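Local structure of hypothetical protein (Neisseria meningitidis Z2491, 2F46) at residues I46-P51 with L106-T111; L18-H23 with Q138-N143; W119-A124 with R148-N153; P28-A33 with A62-W67; C115-G120 with V142-F147. The protein is a putative phosphatase, probably a nonclassical, eukaryotic-like enzyme that hydrolyses phosphate esters. All blocks are in the same frame, centred on the assembly; numbering follows the deposited sequence. Where two conformers were deposited one is given.

In the fold
From the N terminus, contact 2 opens the longest loop at residues 18-23, on an outer strand of the sheet, and closes it only at 138-143, where a helix ends. Inside it lie contacts 4 and 1, which cross: 28-33 opens, 46-51 opens, then 62-67 closes contact 4 and 106-111 closes contact 1. Contact 1 joins two neighbouring parallel strands, and contact 4 ties helix 61-68 to the loop after strand 24-27. Contacts 5 and 3 start from overlapping parts of helix 113-125 and return at 142-147 and 148-153; contact 3 crosses contact 2, while contact 5 shares Val142 and Asn143 with it. Contacts 3 and 5 together fasten the C-terminal region to helix 113-125.

Contact 1 (I46-P51 with L106-T111); sequences IICNRP and LAYCRT. Unlike the reference sequence in segment 46-51: Ile46 (reference Val).
Tyr108 lays one face of its ring over Cys48, its bridge partner on the adjacent parallel strand. Cys48 CA lies 4.3 Å from the Tyr108 ring centroid, 21° off the normal, in a CH-pi contact, while Cys48 SG comes in obliquely as a sulfur-aromatic partner. The ring reaches this place because its CG takes the crowded position between backbone N and carbonyl carbon (chi1 74°), and Ile46 CG2 meets its edge, 3.9 Å from Tyr108 CE1. Three backbone bonds hold the strands together, from Ile47 N to Leu106 O, Tyr108 N to Ile47 O and Asn49 N to Tyr108 O, the last nearly straight (172°). Beyond them Arg50 and Arg110 run extended side by side, Arg110 CB over the centre of the Arg50 guanidinium. Cys109, directly after the strand, probably corresponds to the nucleophile of cysteine-dependent phosphatases. Arg50 NH2 is 3.8 Å from Arg110 NE, a like-charge pair probably made tolerable by Glu55, which bridges to both, and by Glu54, which binds Arg50.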
# COMPACT_ATOMS: atom_id res chain seq x y z
N ILE A 46 1.55 9.02 -2.93
CA ILE A 46 1.53 8.31 -1.66
C ILE A 46 0.09 7.97 -1.34
O ILE A 46 -0.77 8.86 -1.34
CB ILE A 46 2.08 9.18 -0.51
CG1 ILE A 46 3.61 9.29 -0.62
CG2 ILE A 46 1.65 8.67 0.89
CD1 ILE A 46 4.38 8.08 -0.14
N ILE A 47 -0.16 6.70 -1.04
CA ILE A 47 -1.43 6.21 -0.51
C ILE A 47 -1.18 5.64 0.90
O ILE A 47 -0.31 4.77 1.10
CB ILE A 47 -2.07 5.10 -1.35
CG1 ILE A 47 -2.34 5.60 -2.77
CG2 ILE A 47 -3.40 4.67 -0.73
CD1 ILE A 47 -2.77 4.55 -3.78
N CYS A 48 -1.88 6.16 1.90
CA CYS A 48 -1.85 5.66 3.23
C CYS A 48 -3.07 4.87 3.53
O CYS A 48 -4.19 5.42 3.45
CB CYS A 48 -1.76 6.78 4.23
SG CYS A 48 -1.89 6.32 5.94
N ASN A 49 -2.86 3.60 3.86
CA ASN A 49 -3.99 2.70 4.14
C ASN A 49 -4.24 2.42 5.61
O ASN A 49 -4.89 1.45 5.96
CB ASN A 49 -3.87 1.37 3.35
CG ASN A 49 -3.99 1.55 1.85
OD1 ASN A 49 -3.09 1.15 1.08
ND2 ASN A 49 -5.13 2.11 1.38
N ARG A 50 -3.66 3.28 6.46
CA ARG A 50 -3.67 3.15 7.91
C ARG A 50 -4.49 4.26 8.52
O ARG A 50 -4.19 5.43 8.29
CB ARG A 50 -2.24 3.22 8.48
CG ARG A 50 -2.16 2.72 9.89
CD ARG A 50 -0.74 2.79 10.39
NE ARG A 50 -0.69 2.11 11.65
CZ ARG A 50 0.39 2.01 12.41
NH1 ARG A 50 1.52 2.60 12.07
NH2 ARG A 50 0.31 1.32 13.53
N PRO A 51 -5.50 3.91 9.34
CA PRO A 51 -6.11 4.98 10.15
C PRO A 51 -5.07 5.67 11.03
O PRO A 51 -4.17 5.03 11.53
CB PRO A 51 -7.11 4.21 11.03
CG PRO A 51 -7.34 2.89 10.30
CD PRO A 51 -6.02 2.58 9.68
N LEU A 106 3.60 4.83 -3.99
CA LEU A 106 3.99 4.12 -2.78
C LEU A 106 2.77 4.05 -1.87
O LEU A 106 2.25 5.11 -1.44
CB LEU A 106 5.11 4.86 -2.06
CG LEU A 106 5.56 4.34 -0.69
CD1 LEU A 106 5.89 2.92 -0.67
CD2 LEU A 106 6.75 5.18 -0.24
N ALA A 107 2.36 2.85 -1.52
CA ALA A 107 1.30 2.63 -0.54
C ALA A 107 1.88 2.09 0.75
O ALA A 107 2.80 1.27 0.72
CB ALA A 107 0.24 1.69 -1.06
N TYR A 108 1.39 2.57 1.89
CA TYR A 108 1.88 2.06 3.17
C TYR A 108 0.76 1.84 4.21
O TYR A 108 -0.33 2.42 4.09
CB TYR A 108 2.94 2.97 3.81
CG TYR A 108 2.44 4.26 4.43
CD1 TYR A 108 2.29 5.40 3.68
CD2 TYR A 108 2.15 4.35 5.79
CE1 TYR A 108 1.90 6.61 4.24
CE2 TYR A 108 1.77 5.55 6.36
CZ TYR A 108 1.60 6.68 5.58
OH TYR A 108 1.19 7.85 6.17
N CYS A 109 1.02 0.95 5.16
CA CYS A 109 0.16 0.89 6.32
C CYS A 109 1.14 0.69 7.45
O CYS A 109 2.27 1.20 7.43
CB CYS A 109 -0.96 -0.17 6.16
SG CYS A 109 -0.57 -1.91 6.46
N ARG A 110 0.74 -0.03 8.47
CA ARG A 110 1.70 -0.29 9.56
C ARG A 110 2.81 -1.21 9.06
O ARG A 110 4.00 -1.02 9.38
CB ARG A 110 0.99 -0.96 10.75
CG ARG A 110 1.93 -1.17 11.94
CD ARG A 110 1.21 -1.80 13.11
NE ARG A 110 2.12 -1.98 14.23
CZ ARG A 110 2.94 -3.01 14.40
NH1 ARG A 110 2.98 -4.01 13.52
NH2 ARG A 110 3.74 -3.03 15.47
N THR A 111 2.43 -2.22 8.28
CA THR A 111 3.35 -3.23 7.78
C THR A 111 3.41 -3.36 6.27
O THR A 111 4.33 -4.00 5.75
CB THR A 111 2.93 -4.61 8.27
OG1 THR A 111 1.58 -4.86 7.83
CG2 THR A 111 3.05 -4.73 9.76

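Contact 2 (L18-H23 with Q138-N143); sequences LKLDEH and QAAGVN
Leu18 turns its CG anti to the carbonyl carbon (chi1 -62°), with CD1 anti to CA, so that CD1 settles against the backbone of Ala140, 3.6 Å from Ala140 O. Closer to the main chain, Leu18 CB lies 4.1 Å from Ala140 CB. Two residues on, Leu20 instead has CG anti to the backbone N (chi1 -178°); together with chi2 near 56° this brings Leu20 CD1 to 4.2 Å from Ala140 CB. The small methyl of Ala140 thus lies near both leucines and also 3.5 Å from Lys19 O. The strand here carries a classic beta bulge, Leu20 and Asp21 both facing Leu24, while helix 130-139 ends in a Schellman motif: Gly141, with positive phi, is the C-prime residue, its N bonding to Gln138 O and Val142 N to Ala137 O. A water links the two backbones by donating to Lys19 O at 2.7 Å and to Ala139 O at 2.9 Å. Leu20 also packs against Ser116 and Trp119 of helix 113-125.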
# COMPACT_ATOMS: atom_id res chain seq x y z
N LEU A 18 9.44 -1.70 -1.06
CA LEU A 18 9.65 -2.73 -2.06
C LEU A 18 8.56 -2.75 -3.12
O LEU A 18 7.40 -2.50 -2.83
CB LEU A 18 9.80 -4.11 -1.39
CG LEU A 18 10.99 -4.25 -0.43
CD1 LEU A 18 10.88 -5.54 0.41
CD2 LEU A 18 12.29 -4.23 -1.23
N LYS A 19 8.93 -3.13 -4.32
CA LYS A 19 8.01 -3.20 -5.44
C LYS A 19 7.06 -4.37 -5.38
O LYS A 19 7.44 -5.53 -5.22
CB LYS A 19 8.78 -3.24 -6.76
CG LYS A 19 7.95 -2.90 -7.95
CD LYS A 19 8.81 -2.44 -9.11
CE LYS A 19 8.36 -1.07 -9.62
NZ LYS A 19 9.45 -0.37 -10.38
N LEU A 20 5.78 -4.09 -5.53
CA LEU A 20 4.75 -5.06 -5.58
C LEU A 20 4.19 -5.25 -7.00
O LEU A 20 3.72 -6.33 -7.37
CB LEU A 20 3.64 -4.66 -4.61
CG LEU A 20 2.49 -5.64 -4.52
CD1 LEU A 20 2.93 -7.07 -4.14
CD2 LEU A 20 1.48 -5.12 -3.50
N ASP A 21 4.18 -4.18 -7.80
CA ASP A 21 3.72 -4.25 -9.17
C ASP A 21 4.44 -3.16 -9.96
O ASP A 21 5.22 -2.40 -9.41
CB ASP A 21 2.20 -4.05 -9.23
CG ASP A 21 1.56 -4.75 -10.39
OD1 ASP A 21 2.28 -5.05 -11.39
OD2 ASP A 21 0.33 -4.99 -10.32
N GLU A 22 4.20 -3.13 -11.27
CA GLU A 22 4.89 -2.22 -12.21
C GLU A 22 5.03 -0.76 -11.74
O GLU A 22 6.09 -0.13 -11.88
CB GLU A 22 4.15 -2.27 -13.57
CG GLU A 22 4.69 -1.31 -14.64
CD GLU A 22 3.92 -1.37 -15.97
OE1 GLU A 22 2.81 -1.96 -16.03
OE2 GLU A 22 4.44 -0.78 -16.95
N HIS A 23 3.95 -0.22 -11.18
CA HIS A 23 3.95 1.18 -10.77
C HIS A 23 3.72 1.36 -9.28
O HIS A 23 3.40 2.46 -8.84
CB HIS A 23 2.87 1.93 -11.53
CG HIS A 23 3.09 1.95 -13.01
ND1 HIS A 23 4.27 2.38 -13.56
CD2 HIS A 23 2.29 1.59 -14.04
CE1 HIS A 23 4.20 2.29 -14.88
NE2 HIS A 23 3.01 1.82 -15.19
N GLN A 138 4.98 -11.59 -1.02
CA GLN A 138 6.14 -11.99 -0.23
C GLN A 138 7.44 -11.42 -0.79
O GLN A 138 8.32 -11.04 -0.05
CB GLN A 138 6.22 -13.54 -0.10
CG GLN A 138 7.30 -14.06 0.83
CD GLN A 138 7.12 -13.56 2.23
OE1 GLN A 138 7.76 -12.60 2.66
NE2 GLN A 138 6.22 -14.21 2.96
N ALA A 139 7.46 -11.29 -2.13
CA ALA A 139 8.57 -10.65 -2.83
C ALA A 139 8.66 -9.15 -2.51
O ALA A 139 9.73 -8.54 -2.64
CB ALA A 139 8.50 -10.92 -4.33
N ALA A 140 7.55 -8.57 -2.01
CA ALA A 140 7.58 -7.23 -1.46
C ALA A 140 7.61 -7.15 0.06
O ALA A 140 7.37 -6.06 0.64
CB ALA A 140 6.44 -6.45 -1.98
N GLY A 141 8.01 -8.25 0.71
CA GLY A 141 8.29 -8.22 2.10
C GLY A 141 7.08 -8.49 3.00
O GLY A 141 7.20 -8.34 4.21
N VAL A 142 5.98 -8.95 2.41
CA VAL A 142 4.74 -9.10 3.18
C VAL A 142 4.19 -10.51 3.01
O VAL A 142 3.94 -10.99 1.90
CB VAL A 142 3.69 -8.06 2.70
CG1 VAL A 142 2.34 -8.31 3.33
CG2 VAL A 142 4.10 -6.67 3.07
N ASN A 143 3.91 -11.18 4.14
CA ASN A 143 3.36 -12.51 4.13
C ASN A 143 1.83 -12.47 4.24
O ASN A 143 1.28 -12.02 5.26
CB ASN A 143 3.92 -13.29 5.34
CG ASN A 143 3.62 -14.76 5.27
OD1 ASN A 143 2.72 -15.20 4.57
ND2 ASN A 143 4.41 -15.56 5.99
O HOH W 1 9.92 -6.42 -4.57

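Contact 3 (W119-A124 with R148-N153); sequences WGFRRA and RERLDN
Phe121 leaves its helix with CG anti to the carbonyl carbon (chi1 -77°), a turn that swings the ring toward helix 148-153 although CB itself does not head straight there. Phe121 CD1 lies 3.8 Å from Leu151 CD2, the two side chains crossing at about a right angle. Phe121 CE1 sets the ring edge against the backbone of Arg150, 3.6 Å from Arg150 O. At the tip, Phe121 CZ lies over one face of the Arg150 guanidinium, 3.9 Å from Arg150 NH2, with the two planes tilted 41° apart. The Arg150 chain bends at chi3, which turns that face to the ring, and its NH1 is hydrogen-bonded to Ala83 O. Beside the ring, Leu151 CD2 also rests 3.8 Å from Gly120 C, and one turn further along Ala124 CB touches Leu151 O at 3.4 Å. The axes of segments 119-124 and 148-153 are 42° apart and 8.9 Å at closest approach, an oblique helix-helix packing that sets the C-terminal helix against helix 113-125.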
# COMPACT_ATOMS: atom_id res chain seq x y z
N TRP A 119 -4.35 -4.73 -3.18
CA TRP A 119 -3.77 -5.15 -4.46
C TRP A 119 -4.19 -6.57 -4.76
O TRP A 119 -4.74 -6.88 -5.83
CB TRP A 119 -2.25 -5.03 -4.41
CG TRP A 119 -1.54 -5.52 -5.58
CD1 TRP A 119 -1.24 -4.82 -6.71
CD2 TRP A 119 -0.97 -6.81 -5.74
NE1 TRP A 119 -0.57 -5.63 -7.60
CE2 TRP A 119 -0.39 -6.86 -7.02
CE3 TRP A 119 -0.93 -7.95 -4.93
CZ2 TRP A 119 0.26 -7.98 -7.50
CZ3 TRP A 119 -0.27 -9.07 -5.40
CH2 TRP A 119 0.28 -9.09 -6.68
N GLY A 120 -4.01 -7.44 -3.78
CA GLY A 120 -4.19 -8.89 -4.00
C GLY A 120 -5.62 -9.30 -4.24
O GLY A 120 -5.87 -10.19 -5.04
N PHE A 121 -6.59 -8.73 -3.56
CA PHE A 121 -8.01 -9.02 -3.82
C PHE A 121 -8.40 -8.69 -5.27
O PHE A 121 -9.24 -9.39 -5.88
CB PHE A 121 -8.91 -8.24 -2.86
CG PHE A 121 -8.97 -8.80 -1.48
CD1 PHE A 121 -9.22 -10.12 -1.27
CD2 PHE A 121 -8.79 -7.97 -0.37
CE1 PHE A 121 -9.28 -10.60 0.03
CE2 PHE A 121 -8.87 -8.46 0.90
CZ PHE A 121 -9.08 -9.73 1.11
N ARG A 122 -7.81 -7.63 -5.79
CA ARG A 122 -8.08 -7.21 -7.17
C ARG A 122 -7.47 -8.20 -8.16
O ARG A 122 -8.15 -8.58 -9.14
CB ARG A 122 -7.57 -5.79 -7.40
CG ARG A 122 -7.73 -5.24 -8.78
CD ARG A 122 -9.17 -5.19 -9.22
NE ARG A 122 -9.22 -5.36 -10.66
CZ ARG A 122 -10.32 -5.64 -11.35
NH1 ARG A 122 -11.50 -5.75 -10.76
NH2 ARG A 122 -10.22 -5.78 -12.67
N ARG A 123 -6.24 -8.64 -7.90
CA ARG A 123 -5.55 -9.67 -8.72
C ARG A 123 -6.36 -10.95 -8.71
O ARG A 123 -6.46 -11.64 -9.75
CB ARG A 123 -4.13 -9.94 -8.21
CG ARG A 123 -3.19 -8.76 -8.12
CD ARG A 123 -2.71 -8.22 -9.46
NE ARG A 123 -3.68 -7.42 -10.20
CZ ARG A 123 -4.08 -6.19 -9.88
NH1 ARG A 123 -3.63 -5.56 -8.79
NH2 ARG A 123 -4.97 -5.57 -10.65
N ALA A 124 -6.92 -11.33 -7.55
CA ALA A 124 -7.74 -12.54 -7.45
C ALA A 124 -8.94 -12.43 -8.38
O ALA A 124 -9.23 -13.38 -9.14
CB ALA A 124 -8.17 -12.81 -6.02
N ARG A 148 -5.11 -16.47 2.94
CA ARG A 148 -5.32 -17.34 1.78
C ARG A 148 -6.79 -17.58 1.45
O ARG A 148 -7.20 -17.47 0.29
CB ARG A 148 -4.61 -18.67 1.99
CG ARG A 148 -4.87 -19.64 0.86
CD ARG A 148 -4.15 -20.92 1.12
NE ARG A 148 -2.73 -20.70 1.01
CZ ARG A 148 -2.09 -20.59 -0.15
NH1 ARG A 148 -2.74 -20.72 -1.30
NH2 ARG A 148 -0.78 -20.36 -0.17
N GLU A 149 -7.58 -17.89 2.47
CA GLU A 149 -9.00 -18.21 2.26
C GLU A 149 -9.79 -17.03 1.70
O GLU A 149 -10.59 -17.19 0.76
CB GLU A 149 -9.63 -18.69 3.56
CG GLU A 149 -9.12 -20.04 4.00
CD GLU A 149 -9.51 -20.40 5.43
OE1 GLU A 149 -10.47 -19.80 5.99
OE2 GLU A 149 -8.84 -21.29 6.00
N ARG A 150 -9.56 -15.83 2.24
CA ARG A 150 -10.24 -14.64 1.74
C ARG A 150 -9.79 -14.32 0.34
O ARG A 150 -10.58 -13.86 -0.51
CB ARG A 150 -9.98 -13.43 2.66
CG ARG A 150 -10.67 -13.57 3.99
CD ARG A 150 -10.31 -12.41 4.90
NE ARG A 150 -10.80 -11.13 4.40
CZ ARG A 150 -10.43 -9.95 4.90
NH1 ARG A 150 -9.57 -9.90 5.90
NH2 ARG A 150 -10.93 -8.83 4.38
N LEU A 151 -8.51 -14.54 0.05
CA LEU A 151 -8.05 -14.28 -1.30
C LEU A 151 -8.76 -15.21 -2.30
O LEU A 151 -9.19 -14.78 -3.38
CB LEU A 151 -6.54 -14.40 -1.39
CG LEU A 151 -5.77 -13.24 -0.74
CD1 LEU A 151 -4.33 -13.61 -0.55
CD2 LEU A 151 -5.87 -11.96 -1.55
N ASP A 152 -8.87 -16.46 -1.92
CA ASP A 152 -9.49 -17.44 -2.79
C ASP A 152 -10.92 -17.02 -3.08
O ASP A 152 -11.35 -17.03 -4.23
CB ASP A 152 -9.45 -18.81 -2.15
CG ASP A 152 -10.00 -19.89 -3.07
OD1 ASP A 152 -9.54 -19.98 -4.23
OD2 ASP A 152 -10.89 -20.64 -2.61
N ASN A 153 -11.65 -16.60 -2.05
CA ASN A 153 -13.05 -16.17 -2.21
C ASN A 153 -13.27 -14.91 -3.04
O ASN A 153 -14.40 -14.63 -3.45
CB ASN A 153 -13.71 -16.05 -0.84
CG ASN A 153 -13.73 -17.36 -0.11
OD1 ASN A 153 -13.52 -18.40 -0.71
ND2 ASN A 153 -13.95 -17.33 1.20

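Contact 4 (P28-A33 with A62-W67); sequences PQLTKA and AQIKQW
Lys32 and Trp67 cross at about a right angle, the lysine chain drawn across the face of the indole. Lys32 CG is anti to the backbone N (chi1 -173°) and the chain stays extended to the tip, so successive carbons pass over the bicycle. Lys32 CB sits nearly on the normal of the Trp67 six-membered ring, 3.5 Å from its centroid, in a CH-pi contact, while Lys32 CD has moved on to lie 3.6 Å from Trp67 NE1. The ammonium therefore ends beyond the pyrrole side, where a water in the indole plane accepts from both groups, 2.9 Å from Trp67 NE1 and 3.2 Å from Lys32 NZ. On the opposite face of the indole lies Gln63 CG, offset toward the rim, so the indole is sandwiched between two aliphatic chains. A turn earlier on the helix, Ile64 sends CD1 against the loop backbone, 3.4 Å from Leu30 O and 4.1 Å from Leu30 CB. That same Leu30 O accepts from Gln29 NE2 at 3.0 Å on an in-plane lone pair, and OE1 at the other end of the amide accepts from Arg50 NH1, which fixes its rotation. The loop follows strand 24-27 and leads into helix 35-41; across it lies helix 61-68, and Leu30 and Ile64 both touch Tyr108 of strand 105-108.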
# COMPACT_ATOMS: atom_id res chain seq x y z
N PRO A 28 6.06 -0.61 5.22
CA PRO A 28 5.58 -0.38 6.54
C PRO A 28 5.51 1.11 6.85
O PRO A 28 5.83 1.98 6.01
CB PRO A 28 6.62 -1.06 7.44
CG PRO A 28 7.77 -1.22 6.63
CD PRO A 28 7.41 -1.20 5.21
N GLN A 29 5.11 1.46 8.06
CA GLN A 29 4.86 2.85 8.41
C GLN A 29 6.00 3.79 8.06
O GLN A 29 7.15 3.56 8.45
CB GLN A 29 4.59 2.96 9.91
CG GLN A 29 4.40 4.33 10.43
CD GLN A 29 3.16 5.00 9.91
OE1 GLN A 29 2.06 4.40 9.95
NE2 GLN A 29 3.28 6.25 9.44
N LEU A 30 5.67 4.83 7.33
CA LEU A 30 6.65 5.83 6.93
C LEU A 30 6.98 6.75 8.09
O LEU A 30 6.15 7.01 8.98
CB LEU A 30 6.17 6.67 5.76
CG LEU A 30 5.94 5.86 4.49
CD1 LEU A 30 5.49 6.78 3.37
CD2 LEU A 30 7.10 5.01 4.08
N THR A 31 8.22 7.24 8.05
CA THR A 31 8.72 8.20 9.03
C THR A 31 9.40 9.33 8.26
O THR A 31 9.64 9.21 7.06
CB THR A 31 9.77 7.56 9.92
OG1 THR A 31 10.90 7.21 9.12
CG2 THR A 31 9.20 6.32 10.59
N LYS A 32 9.73 10.42 8.95
CA LYS A 32 10.44 11.53 8.32
C LYS A 32 11.74 11.08 7.65
O LYS A 32 12.12 11.58 6.60
CB LYS A 32 10.79 12.57 9.37
CG LYS A 32 11.37 13.82 8.82
CD LYS A 32 11.59 14.82 9.94
CE LYS A 32 12.05 16.13 9.37
NZ LYS A 32 12.09 17.17 10.44
N ALA A 33 12.41 10.12 8.28
CA ALA A 33 13.65 9.59 7.79
C ALA A 33 13.55 8.92 6.44
O ALA A 33 14.56 8.71 5.80
CB ALA A 33 14.24 8.63 8.80
N ALA A 62 -1.37 13.59 7.80
CA ALA A 62 -1.15 14.99 7.45
C ALA A 62 0.32 15.38 7.65
O ALA A 62 0.88 16.20 6.88
CB ALA A 62 -2.03 15.86 8.29
N GLN A 63 0.97 14.81 8.63
CA GLN A 63 2.36 15.14 8.91
C GLN A 63 3.30 14.40 7.94
O GLN A 63 4.32 14.94 7.51
CB GLN A 63 2.72 14.80 10.36
CG GLN A 63 4.17 15.16 10.77
CD GLN A 63 4.50 16.60 10.43
OE1 GLN A 63 3.68 17.49 10.67
NE2 GLN A 63 5.67 16.84 9.85
N ILE A 64 2.97 13.17 7.57
CA ILE A 64 3.69 12.47 6.52
C ILE A 64 3.61 13.28 5.24
O ILE A 64 4.64 13.44 4.55
CB ILE A 64 3.13 11.03 6.34
CG1 ILE A 64 3.44 10.15 7.56
CG2 ILE A 64 3.68 10.35 5.08
CD1 ILE A 64 4.91 9.96 7.85
N LYS A 65 2.42 13.76 4.88
CA LYS A 65 2.25 14.61 3.73
C LYS A 65 3.15 15.84 3.80
O LYS A 65 3.83 16.19 2.82
CB LYS A 65 0.77 14.98 3.53
CG LYS A 65 0.49 15.92 2.36
CD LYS A 65 -0.98 16.03 2.08
CE LYS A 65 -1.25 17.03 0.97
NZ LYS A 65 -2.72 17.05 0.68
N GLN A 66 3.17 16.54 4.93
CA GLN A 66 4.07 17.71 5.08
C GLN A 66 5.52 17.39 4.83
O GLN A 66 6.22 18.16 4.15
CB GLN A 66 3.97 18.25 6.49
CG GLN A 66 2.85 19.18 6.75
CD GLN A 66 3.10 20.04 8.00
OE1 GLN A 66 2.82 19.63 9.13
NE2 GLN A 66 3.64 21.23 7.79
N TRP A 67 6.00 16.29 5.38
CA TRP A 67 7.41 15.91 5.25
C TRP A 67 7.69 15.52 3.81
O TRP A 67 8.72 15.92 3.24
CB TRP A 67 7.78 14.76 6.18
CG TRP A 67 7.86 15.09 7.64
CD1 TRP A 67 8.25 16.28 8.19
CD2 TRP A 67 7.62 14.20 8.74
NE1 TRP A 67 8.24 16.19 9.55
CE2 TRP A 67 7.88 14.92 9.92
CE3 TRP A 67 7.24 12.86 8.84
CZ2 TRP A 67 7.71 14.37 11.20
CZ3 TRP A 67 7.08 12.30 10.11
CH2 TRP A 67 7.31 13.06 11.27
O HOH W 2 9.23 17.75 11.82

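Contact 5 (C115-G120 with V142-F147); sequences CSLLWG and VNLENF
Leu117 CD1 stands over the centre of the Phe147 ring, 3.8 Å from its centroid and 9° off the normal, a CH-pi contact made with the side chains crossing at about a right angle. The other branch, Leu117 CD2, reaches the base of the same ring, 3.7 Å from Phe147 CG. Leu144 slides past Leu117 in the opposite direction; its CD2 comes within 3.9 Å of Leu117 CG, and its CD1 lies 4.0 Å from Ser116 CB. At the upstream end of this row Val142 CB packs 3.7 Å from Ser116 OG, a hydroxyl whose hydrogen bond goes to Gly112 O, just before the helix. Segment 142-147 is the connection between helices 130-139 and 148-153, with a short 3-10 segment at 145-146, and Phe147 sits at the N-cap position of the latter helix. Its shape comes from local bonds: Asn143 OD1 accepts from Glu145 N at 2.9 Å in an Asx turn, and Phe147 N bonds to Leu144 O, so that Leu144 and Phe147 both head toward helix 113-125. Further out, Glu145 forms a salt bridge with Arg148, and Val142 and Ser116 both touch Ile26 of strand 24-27.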
# COMPACT_ATOMS: atom_id res chain seq x y z
N CYS A 115 -2.08 -2.78 2.18
CA CYS A 115 -1.80 -2.41 0.79
C CYS A 115 -1.78 -3.67 -0.09
O CYS A 115 -2.41 -3.77 -1.15
CB CYS A 115 -0.49 -1.63 0.69
SG CYS A 115 -0.27 -0.36 2.01
N SER A 116 -1.05 -4.67 0.43
CA SER A 116 -0.86 -5.90 -0.32
C SER A 116 -2.19 -6.64 -0.48
O SER A 116 -2.44 -7.28 -1.51
CB SER A 116 0.20 -6.76 0.35
OG SER A 116 1.44 -6.10 0.44
N LEU A 117 -3.05 -6.56 0.51
CA LEU A 117 -4.38 -7.16 0.39
C LEU A 117 -5.28 -6.41 -0.59
O LEU A 117 -6.03 -7.03 -1.38
CB LEU A 117 -5.07 -7.22 1.73
CG LEU A 117 -4.60 -8.29 2.68
CD1 LEU A 117 -5.21 -8.09 4.02
CD2 LEU A 117 -4.96 -9.66 2.19
N LEU A 118 -5.27 -5.09 -0.56
CA LEU A 118 -6.08 -4.34 -1.50
C LEU A 118 -5.66 -4.68 -2.94
O LEU A 118 -6.52 -4.88 -3.82
CB LEU A 118 -5.97 -2.84 -1.22
CG LEU A 118 -6.64 -2.41 0.09
CD1 LEU A 118 -6.17 -1.03 0.47
CD2 LEU A 118 -8.17 -2.45 -0.01
N TRP A 119 -4.35 -4.73 -3.18
CA TRP A 119 -3.77 -5.15 -4.46
C TRP A 119 -4.19 -6.57 -4.76
O TRP A 119 -4.74 -6.88 -5.83
CB TRP A 119 -2.25 -5.03 -4.41
CG TRP A 119 -1.54 -5.52 -5.58
CD1 TRP A 119 -1.24 -4.82 -6.71
CD2 TRP A 119 -0.97 -6.81 -5.74
NE1 TRP A 119 -0.57 -5.63 -7.60
CE2 TRP A 119 -0.39 -6.86 -7.02
CE3 TRP A 119 -0.93 -7.95 -4.93
CZ2 TRP A 119 0.26 -7.98 -7.50
CZ3 TRP A 119 -0.27 -9.07 -5.40
CH2 TRP A 119 0.28 -9.09 -6.68
N GLY A 120 -4.01 -7.44 -3.78
CA GLY A 120 -4.19 -8.89 -4.00
C GLY A 120 -5.62 -9.30 -4.24
O GLY A 120 -5.87 -10.19 -5.04
N VAL A 142 5.98 -8.95 2.41
CA VAL A 142 4.74 -9.10 3.18
C VAL A 142 4.19 -10.51 3.01
O VAL A 142 3.94 -10.99 1.90
CB VAL A 142 3.69 -8.06 2.70
CG1 VAL A 142 2.34 -8.31 3.33
CG2 VAL A 142 4.10 -6.67 3.07
N ASN A 143 3.91 -11.18 4.14
CA ASN A 143 3.36 -12.51 4.13
C ASN A 143 1.83 -12.47 4.24
O ASN A 143 1.28 -12.02 5.26
CB ASN A 143 3.92 -13.29 5.34
CG ASN A 143 3.62 -14.76 5.27
OD1 ASN A 143 2.72 -15.20 4.57
ND2 ASN A 143 4.41 -15.56 5.99
N LEU A 144 1.14 -12.90 3.18
CA LEU A 144 -0.33 -12.94 3.18
C LEU A 144 -0.90 -14.35 3.38
O LEU A 144 -2.08 -14.59 3.12
CB LEU A 144 -0.88 -12.41 1.85
CG LEU A 144 -0.58 -10.94 1.60
CD1 LEU A 144 -1.16 -10.54 0.23
CD2 LEU A 144 -1.14 -10.05 2.73
N GLU A 145 -0.08 -15.28 3.88
CA GLU A 145 -0.53 -16.68 4.03
C GLU A 145 -1.76 -16.81 4.93
O GLU A 145 -2.63 -17.65 4.69
CB GLU A 145 0.62 -17.55 4.54
CG GLU A 145 1.61 -18.00 3.44
CD GLU A 145 1.08 -19.13 2.56
OE1 GLU A 145 0.02 -19.71 2.88
OE2 GLU A 145 1.71 -19.45 1.54
N ASN A 146 -1.87 -15.95 5.94
CA ASN A 146 -3.03 -15.98 6.84
C ASN A 146 -4.31 -15.44 6.21
O ASN A 146 -5.34 -15.47 6.87
CB ASN A 146 -2.75 -15.24 8.15
CG ASN A 146 -1.70 -15.91 9.00
OD1 ASN A 146 -1.63 -17.12 9.04
ND2 ASN A 146 -0.91 -15.12 9.70
N PHE A 147 -4.23 -14.94 4.97
CA PHE A 147 -5.39 -14.44 4.23
C PHE A 147 -5.72 -15.29 3.03
O PHE A 147 -6.55 -14.89 2.20
CB PHE A 147 -5.14 -12.99 3.80
CG PHE A 147 -4.89 -12.08 4.95
CD1 PHE A 147 -5.94 -11.55 5.68
CD2 PHE A 147 -3.60 -11.79 5.35
CE1 PHE A 147 -5.71 -10.71 6.75
CE2 PHE A 147 -3.38 -10.92 6.40
CZ PHE A 147 -4.43 -10.44 7.13